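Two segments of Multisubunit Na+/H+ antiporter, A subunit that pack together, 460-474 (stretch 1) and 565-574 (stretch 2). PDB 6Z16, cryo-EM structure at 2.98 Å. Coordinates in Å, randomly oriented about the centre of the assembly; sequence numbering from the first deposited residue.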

ATOM      1  N   SER A 460    -121.819 -22.165 -14.794  1.00 79.85           N
ATOM      2  CA  SER A 460    -122.688 -22.013 -13.636  1.00 73.89           C
ATOM      3  C   SER A 460    -123.342 -23.331 -13.265  1.00 57.71           C
ATOM      4  O   SER A 460    -123.465 -23.622 -12.066  1.00 51.44           O
ATOM      5  CB  SER A 460    -123.745 -20.950 -13.897  1.00 90.54           C
ATOM      6  OG  SER A 460    -124.574 -20.797 -12.762  1.00103.99           O
ATOM      7  N   ILE A 461    -123.667 -24.156 -14.275  1.00 56.48           N
ATOM      8  CA  ILE A 461    -124.179 -25.506 -14.036  1.00 62.18           C
ATOM      9  C   ILE A 461    -123.196 -26.283 -13.188  1.00 58.61           C
ATOM     10  O   ILE A 461    -123.533 -26.765 -12.094  1.00 50.75           O
ATOM     11  CB  ILE A 461    -124.432 -26.233 -15.368  1.00 74.75           C
ATOM     12  CG1 ILE A 461    -125.482 -25.509 -16.201  1.00 78.03           C
ATOM     13  CG2 ILE A 461    -124.832 -27.678 -15.108  1.00 70.33           C
ATOM     14  CD1 ILE A 461    -126.819 -25.512 -15.573  1.00 71.21           C
ATOM     15  N   PHE A 462    -121.928 -26.268 -13.625  1.00 61.64           N
ATOM     16  CA  PHE A 462    -120.860 -26.984 -12.949  1.00 63.11           C
ATOM     17  C   PHE A 462    -120.692 -26.455 -11.539  1.00 56.93           C
ATOM     18  O   PHE A 462    -120.570 -27.245 -10.588  1.00 50.37           O
ATOM     19  CB  PHE A 462    -119.568 -26.825 -13.747  1.00 71.06           C
ATOM     20  CG  PHE A 462    -119.623 -27.420 -15.132  1.00 94.45           C
ATOM     21  CD1 PHE A 462    -120.461 -28.484 -15.425  1.00 94.71           C
ATOM     22  CD2 PHE A 462    -118.870 -26.868 -16.158  1.00105.51           C
ATOM     23  CE1 PHE A 462    -120.517 -29.009 -16.703  1.00 97.39           C
ATOM     24  CE2 PHE A 462    -118.923 -27.389 -17.437  1.00103.01           C
ATOM     25  CZ  PHE A 462    -119.749 -28.457 -17.709  1.00 95.78           C
ATOM     26  N   THR A 463    -120.857 -25.124 -11.395  1.00 57.54           N
ATOM     27  CA  THR A 463    -120.728 -24.451 -10.109  1.00 56.93           C
ATOM     28  C   THR A 463    -121.686 -25.047  -9.100  1.00 56.18           C
ATOM     29  O   THR A 463    -121.243 -25.629  -8.090  1.00 49.28           O
ATOM     30  CB  THR A 463    -120.979 -22.954 -10.271  1.00 51.82           C
ATOM     31  OG1 THR A 463    -120.042 -22.411 -11.207  1.00 57.01           O
ATOM     32  CG2 THR A 463    -120.806 -22.253  -8.950  1.00 37.28           C
ATOM     33  N   PHE A 464    -122.974 -25.111  -9.493  1.00 65.84           N
ATOM     34  CA  PHE A 464    -124.039 -25.549  -8.600  1.00 61.65           C
ATOM     35  C   PHE A 464    -123.769 -26.952  -8.111  1.00 59.91           C
ATOM     36  O   PHE A 464    -123.864 -27.207  -6.899  1.00 65.88           O
ATOM     37  CB  PHE A 464    -125.390 -25.483  -9.309  1.00 66.61           C
ATOM     38  CG  PHE A 464    -126.552 -25.855  -8.434  1.00 88.04           C
ATOM     39  CD1 PHE A 464    -127.070 -24.951  -7.524  1.00 99.02           C
ATOM     40  CD2 PHE A 464    -127.122 -27.117  -8.513  1.00 92.56           C
ATOM     41  CE1 PHE A 464    -128.139 -25.295  -6.716  1.00 97.28           C
ATOM     42  CE2 PHE A 464    -128.184 -27.468  -7.708  1.00 92.63           C
ATOM     43  CZ  PHE A 464    -128.693 -26.556  -6.809  1.00 92.17           C
ATOM     44  N   LEU A 465    -123.203 -27.781  -9.008  1.00 63.55           N
ATOM     45  CA  LEU A 465    -123.007 -29.198  -8.738  1.00 70.43           C
ATOM     46  C   LEU A 465    -122.132 -29.399  -7.519  1.00 76.65           C
ATOM     47  O   LEU A 465    -122.608 -29.934  -6.506  1.00 80.61           O
ATOM     48  CB  LEU A 465    -122.407 -29.897  -9.953  1.00 75.08           C
ATOM     49  CG  LEU A 465    -122.158 -31.386  -9.732  1.00 81.32           C
ATOM     50  CD1 LEU A 465    -123.453 -32.102  -9.407  1.00 86.78           C
ATOM     51  CD2 LEU A 465    -121.508 -31.996 -10.955  1.00 83.94           C
ATOM     52  N   TYR A 466    -120.929 -28.791  -7.524  1.00 76.30           N
ATOM     53  CA  TYR A 466    -120.025 -29.094  -6.419  1.00 71.82           C
ATOM     54  C   TYR A 466    -120.524 -28.458  -5.143  1.00 69.00           C
ATOM     55  O   TYR A 466    -120.494 -29.111  -4.090  1.00 70.68           O
ATOM     56  CB  TYR A 466    -118.573 -28.688  -6.710  1.00 71.97           C
ATOM     57  CG  TYR A 466    -118.268 -27.225  -6.973  1.00 60.70           C
ATOM     58  CD1 TYR A 466    -118.110 -26.756  -8.264  1.00 57.77           C
ATOM     59  CD2 TYR A 466    -118.108 -26.319  -5.931  1.00 44.78           C
ATOM     60  CE1 TYR A 466    -117.793 -25.439  -8.505  1.00 52.70           C
ATOM     61  CE2 TYR A 466    -117.835 -24.994  -6.173  1.00 38.35           C
ATOM     62  CZ  TYR A 466    -117.680 -24.561  -7.461  1.00 44.76           C
ATOM     63  OH  TYR A 466    -117.390 -23.242  -7.700  1.00 48.19           O
ATOM     64  N   SER A 467    -121.156 -27.281  -5.274  1.00 74.41           N
ATOM     65  CA  SER A 467    -121.653 -26.580  -4.104  1.00 70.37           C
ATOM     66  C   SER A 467    -122.769 -27.377  -3.466  1.00 66.10           C
ATOM     67  O   SER A 467    -122.729 -27.626  -2.251  1.00 64.74           O
ATOM     68  CB  SER A 467    -122.116 -25.177  -4.485  1.00 73.97           C
ATOM     69  OG  SER A 467    -123.209 -25.241  -5.374  1.00 93.85           O
ATOM     70  N   ALA A 468    -123.657 -27.931  -4.305  1.00 66.00           N
ATOM     71  CA  ALA A 468    -124.727 -28.778  -3.798  1.00 73.81           C
ATOM     72  C   ALA A 468    -124.133 -30.008  -3.150  1.00 77.96           C
ATOM     73  O   ALA A 468    -124.382 -30.273  -1.961  1.00 84.79           O
ATOM     74  CB  ALA A 468    -125.681 -29.163  -4.924  1.00 83.17           C
ATOM     75  N   LEU A 469    -123.177 -30.627  -3.863  1.00 83.94           N
ATOM     76  CA  LEU A 469    -122.527 -31.842  -3.399  1.00101.63           C
ATOM     77  C   LEU A 469    -121.807 -31.588  -2.097  1.00109.05           C
ATOM     78  O   LEU A 469    -121.897 -32.427  -1.187  1.00110.95           O
ATOM     79  CB  LEU A 469    -121.566 -32.357  -4.473  1.00124.47           C
ATOM     80  CG  LEU A 469    -120.937 -33.747  -4.373  1.00146.25           C
ATOM     81  CD1 LEU A 469    -120.783 -34.306  -5.769  1.00143.70           C
ATOM     82  CD2 LEU A 469    -119.575 -33.716  -3.687  1.00155.57           C
ATOM     83  N   LEU A 470    -121.262 -30.364  -1.956  1.00114.46           N
ATOM     84  CA  LEU A 470    -120.551 -29.935  -0.759  1.00115.38           C
ATOM     85  C   LEU A 470    -121.426 -30.140   0.461  1.00126.30           C
ATOM     86  O   LEU A 470    -121.195 -31.072   1.247  1.00131.35           O
ATOM     87  CB  LEU A 470    -120.159 -28.463  -0.902  1.00110.56           C
ATOM     88  CG  LEU A 470    -119.172 -27.851   0.080  1.00106.34           C
ATOM     89  CD1 LEU A 470    -117.842 -28.490  -0.173  1.00106.64           C
ATOM     90  CD2 LEU A 470    -119.082 -26.347  -0.097  1.00108.47           C
ATOM     91  N   VAL A 471    -122.564 -29.435   0.484  1.00122.30           N
ATOM     92  CA  VAL A 471    -123.463 -29.528   1.626  1.00102.16           C
ATOM     93  C   VAL A 471    -124.072 -30.911   1.688  1.00 94.74           C
ATOM     94  O   VAL A 471    -124.095 -31.547   2.751  1.00100.27           O
ATOM     95  CB  VAL A 471    -124.532 -28.426   1.550  1.00 92.12           C
ATOM     96  CG1 VAL A 471    -125.569 -28.613   2.628  1.00 88.95           C
ATOM     97  CG2 VAL A 471    -123.878 -27.093   1.716  1.00 93.06           C
ATOM     98  N   SER A 472    -124.377 -31.476   0.523  1.00 97.36           N
ATOM     99  CA  SER A 472    -125.123 -32.715   0.551  1.00100.46           C
ATOM    100  C   SER A 472    -124.228 -33.903   0.817  1.00101.38           C
ATOM    101  O   SER A 472    -124.737 -35.022   0.945  1.00 98.30           O
ATOM    102  CB  SER A 472    -125.901 -32.905  -0.747  1.00117.06           C
ATOM    103  OG  SER A 472    -126.612 -34.130  -0.731  1.00127.32           O
ATOM    104  N   ARG A 473    -122.915 -33.697   0.925  1.00110.41           N
ATOM    105  CA  ARG A 473    -122.071 -34.776   1.404  1.00123.97           C
ATOM    106  C   ARG A 473    -121.248 -34.344   2.606  1.00133.55           C
ATOM    107  O   ARG A 473    -120.271 -35.018   2.953  1.00133.88           O
ATOM    108  CB  ARG A 473    -121.202 -35.325   0.262  1.00138.93           C
ATOM    109  CG  ARG A 473    -122.061 -36.032  -0.799  1.00157.34           C
ATOM    110  CD  ARG A 473    -121.343 -36.608  -2.008  1.00157.30           C
ATOM    111  NE  ARG A 473    -120.532 -37.781  -1.706  1.00157.35           N
ATOM    112  CZ  ARG A 473    -119.227 -37.854  -1.930  1.00160.65           C
ATOM    113  NH1 ARG A 473    -118.562 -38.960  -1.627  1.00159.38           N
ATOM    114  NH2 ARG A 473    -118.597 -36.832  -2.495  1.00161.02           N
ATOM    115  N   THR A 474    -121.643 -33.257   3.275  1.00137.15           N
ATOM    116  CA  THR A 474    -120.984 -32.839   4.509  1.00132.02           C
ATOM    117  C   THR A 474    -121.859 -33.028   5.737  1.00121.47           C
ATOM    118  O   THR A 474    -121.374 -33.483   6.773  1.00119.94           O
ATOM    119  CB  THR A 474    -120.558 -31.369   4.410  1.00135.59           C
ATOM    120  OG1 THR A 474    -119.785 -31.185   3.221  1.00137.93           O
ATOM    121  CG2 THR A 474    -119.703 -30.961   5.594  1.00128.66           C
TER
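Stretch 2 (565-574) VLYRTFPKWK

Leu465 is the centre of the contact. It lies on a helix that enters from earlier in the chain and runs to Ser472, and its two methyls reach four residues of stretch 2. Leu465 CD1 meets the edge of the Tyr567 ring, 3.7 Å from Tyr567 CD1. Leu465 CD2 sits 3.7 Å from Trp573 CH2, at the edge of the indole. Leu465 CD2 also lies 4.3 Å from both Phe570 CD1 and Leu566 CD2. The closest CA pair is also here: Leu465 CA lies 6.1 Å from Tyr567 CA.

Stretch 2 begins in a helix that started earlier in the chain. A type I turn spans Tyr567 to Phe570, closed by Phe570 N to Tyr567 O at 3.2 Å. From Val565 to Lys574 the chain runs largely across the stretch 1 helix, not along it. The CA-to-CB bonds of Leu566, Tyr567 and Phe570 all point toward stretch 1. Trp573, at the N-cap position of the next helix, does the same.

One helical turn before Leu465, Ile461 CG2 packs on Leu566 CD2 at 3.8 Å. One turn after it, Leu469 CB lies 3.6 Å from Tyr567 CE1. Leu469 CD1 sits over a face of the Phe570 ring, 4.0 Å from its centroid, in a CH-pi contact.

The Tyr567 side chain thus runs along the helix toward its C-terminal end. There Ser472 OG and Tyr567 OH form a hydrogen bond of 3.0 Å. Arg473 CG borders this polar edge, 3.8 Å from Tyr567 OH.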

ATOM      1  N   VAL A 565    -131.252 -31.733 -11.740  1.00122.13           N
ATOM      2  CA  VAL A 565    -131.341 -33.003 -12.462  1.00119.39           C
ATOM      3  C   VAL A 565    -129.974 -33.590 -12.770  1.00109.05           C
ATOM      4  O   VAL A 565    -129.890 -34.749 -13.194  1.00100.55           O
ATOM      5  CB  VAL A 565    -132.135 -32.895 -13.777  1.00110.81           C
ATOM      6  CG1 VAL A 565    -133.532 -32.353 -13.513  1.00 99.64           C
ATOM      7  CG2 VAL A 565    -131.394 -32.069 -14.798  1.00107.24           C
ATOM      8  N   LEU A 566    -128.901 -32.825 -12.568  1.00111.16           N
ATOM      9  CA  LEU A 566    -127.551 -33.339 -12.742  1.00109.45           C
ATOM     10  C   LEU A 566    -126.976 -33.924 -11.459  1.00114.42           C
ATOM     11  O   LEU A 566    -126.165 -34.855 -11.521  1.00111.34           O
ATOM     12  CB  LEU A 566    -126.642 -32.219 -13.252  1.00 95.01           C
ATOM     13  CG  LEU A 566    -125.221 -32.553 -13.693  1.00 99.14           C
ATOM     14  CD1 LEU A 566    -125.262 -33.446 -14.917  1.00107.84           C
ATOM     15  CD2 LEU A 566    -124.442 -31.285 -13.975  1.00104.51           C
ATOM     16  N   TYR A 567    -127.387 -33.415 -10.294  1.00120.19           N
ATOM     17  CA  TYR A 567    -126.807 -33.904  -9.048  1.00118.44           C
ATOM     18  C   TYR A 567    -127.361 -35.262  -8.621  1.00117.81           C
ATOM     19  O   TYR A 567    -126.619 -36.070  -8.053  1.00112.51           O
ATOM     20  CB  TYR A 567    -127.002 -32.882  -7.925  1.00119.32           C
ATOM     21  CG  TYR A 567    -126.464 -33.402  -6.618  1.00130.44           C
ATOM     22  CD1 TYR A 567    -125.105 -33.631  -6.464  1.00138.56           C
ATOM     23  CD2 TYR A 567    -127.307 -33.693  -5.552  1.00121.30           C
ATOM     24  CE1 TYR A 567    -124.597 -34.133  -5.297  1.00133.22           C
ATOM     25  CE2 TYR A 567    -126.802 -34.191  -4.364  1.00119.18           C
ATOM     26  CZ  TYR A 567    -125.443 -34.405  -4.247  1.00126.58           C
ATOM     27  OH  TYR A 567    -124.908 -34.903  -3.086  1.00121.68           O
ATOM     28  N   ARG A 568    -128.644 -35.536  -8.882  1.00122.37           N
ATOM     29  CA  ARG A 568    -129.253 -36.779  -8.409  1.00122.20           C
ATOM     30  C   ARG A 568    -128.691 -37.998  -9.133  1.00118.23           C
ATOM     31  O   ARG A 568    -128.589 -39.080  -8.542  1.00115.56           O
ATOM     32  CB  ARG A 568    -130.774 -36.694  -8.568  1.00131.21           C
ATOM     33  CG  ARG A 568    -131.561 -37.923  -8.123  1.00139.34           C
ATOM     34  CD  ARG A 568    -131.418 -38.182  -6.631  1.00143.77           C
ATOM     35  NE  ARG A 568    -132.026 -37.130  -5.822  1.00150.66           N
ATOM     36  CZ  ARG A 568    -131.850 -36.999  -4.511  1.00151.55           C
ATOM     37  NH1 ARG A 568    -131.082 -37.856  -3.853  1.00148.38           N
ATOM     38  NH2 ARG A 568    -132.443 -36.011  -3.856  1.00148.87           N
ATOM     39  N   THR A 569    -128.269 -37.837 -10.382  1.00122.65           N
ATOM     40  CA  THR A 569    -127.705 -38.930 -11.157  1.00126.44           C
ATOM     41  C   THR A 569    -126.184 -38.987 -11.092  1.00125.08           C
ATOM     42  O   THR A 569    -125.576 -39.692 -11.896  1.00122.31           O
ATOM     43  CB  THR A 569    -128.157 -38.822 -12.613  1.00130.65           C
ATOM     44  OG1 THR A 569    -127.696 -37.582 -13.166  1.00121.21           O
ATOM     45  CG2 THR A 569    -129.673 -38.878 -12.699  1.00133.18           C
ATOM     46  N   PHE A 570    -125.564 -38.275 -10.149  1.00128.85           N
ATOM     47  CA  PHE A 570    -124.102 -38.215 -10.087  1.00129.83           C
ATOM     48  C   PHE A 570    -123.385 -39.539  -9.779  1.00124.95           C
ATOM     49  O   PHE A 570    -122.272 -39.715 -10.305  1.00126.21           O
ATOM     50  CB  PHE A 570    -123.679 -37.129  -9.079  1.00127.49           C
ATOM     51  CG  PHE A 570    -122.191 -36.917  -8.990  1.00121.95           C
ATOM     52  CD1 PHE A 570    -121.519 -36.210  -9.974  1.00119.44           C
ATOM     53  CD2 PHE A 570    -121.466 -37.421  -7.920  1.00116.51           C
ATOM     54  CE1 PHE A 570    -120.153 -36.011  -9.895  1.00112.31           C
ATOM     55  CE2 PHE A 570    -120.101 -37.231  -7.837  1.00113.72           C
ATOM     56  CZ  PHE A 570    -119.444 -36.521  -8.825  1.00111.36           C
ATOM     57  N   PRO A 571    -123.907 -40.487  -8.984  1.00119.06           N
ATOM     58  CA  PRO A 571    -123.249 -41.806  -8.932  1.00117.28           C
ATOM     59  C   PRO A 571    -123.358 -42.638 -10.206  1.00116.13           C
ATOM     60  O   PRO A 571    -122.752 -43.715 -10.260  1.00113.60           O
ATOM     61  CB  PRO A 571    -123.959 -42.509  -7.768  1.00119.89           C
ATOM     62  CG  PRO A 571    -124.399 -41.427  -6.904  1.00114.08           C
ATOM     63  CD  PRO A 571    -124.809 -40.330  -7.821  1.00113.72           C
ATOM     64  N   LYS A 572    -124.099 -42.196 -11.224  1.00119.19           N
ATOM     65  CA  LYS A 572    -124.208 -42.936 -12.475  1.00117.94           C
ATOM     66  C   LYS A 572    -123.119 -42.555 -13.472  1.00105.61           C
ATOM     67  O   LYS A 572    -122.528 -43.437 -14.104  1.00104.28           O
ATOM     68  CB  LYS A 572    -125.590 -42.714 -13.091  1.00130.66           C
ATOM     69  CG  LYS A 572    -125.890 -43.546 -14.319  1.00134.46           C
ATOM     70  CD  LYS A 572    -127.260 -43.186 -14.862  1.00126.47           C
ATOM     71  CE  LYS A 572    -128.351 -43.681 -13.932  1.00115.01           C
ATOM     72  NZ  LYS A 572    -129.705 -43.443 -14.494  1.00117.46           N
ATOM     73  N   TRP A 573    -122.830 -41.264 -13.625  1.00103.63           N
ATOM     74  CA  TRP A 573    -121.746 -40.796 -14.489  1.00104.42           C
ATOM     75  C   TRP A 573    -120.492 -40.475 -13.687  1.00107.00           C
ATOM     76  O   TRP A 573    -119.739 -39.555 -14.011  1.00102.35           O
ATOM     77  CB  TRP A 573    -122.202 -39.598 -15.325  1.00114.12           C
ATOM     78  CG  TRP A 573    -122.669 -38.397 -14.549  1.00131.21           C
ATOM     79  CD1 TRP A 573    -123.883 -38.238 -13.962  1.00128.02           C
ATOM     80  CD2 TRP A 573    -121.971 -37.155 -14.359  1.00141.34           C
ATOM     81  NE1 TRP A 573    -123.971 -37.007 -13.368  1.00131.51           N
ATOM     82  CE2 TRP A 573    -122.812 -36.317 -13.603  1.00134.62           C
ATOM     83  CE3 TRP A 573    -120.712 -36.676 -14.739  1.00147.38           C
ATOM     84  CZ2 TRP A 573    -122.437 -35.033 -13.216  1.00131.78           C
ATOM     85  CZ3 TRP A 573    -120.339 -35.402 -14.350  1.00141.19           C
ATOM     86  CH2 TRP A 573    -121.200 -34.595 -13.600  1.00135.25           C
ATOM     87  N   LYS A 574    -120.237 -41.263 -12.642  1.00113.69           N
ATOM     88  CA  LYS A 574    -119.123 -41.013 -11.734  1.00116.88           C
ATOM     89  C   LYS A 574    -117.803 -41.535 -12.295  1.00117.41           C
ATOM     90  O   LYS A 574    -116.771 -40.858 -12.191  1.00117.21           O
ATOM     91  CB  LYS A 574    -119.432 -41.654 -10.380  1.00120.91           C
ATOM     92  CG  LYS A 574    -118.464 -41.348  -9.256  1.00116.87           C
ATOM     93  CD  LYS A 574    -118.994 -41.940  -7.957  1.00113.23           C
ATOM     94  CE  LYS A 574    -118.094 -41.642  -6.779  1.00114.88           C
ATOM     95  NZ  LYS A 574    -118.662 -42.200  -5.521  1.00119.78           N
TER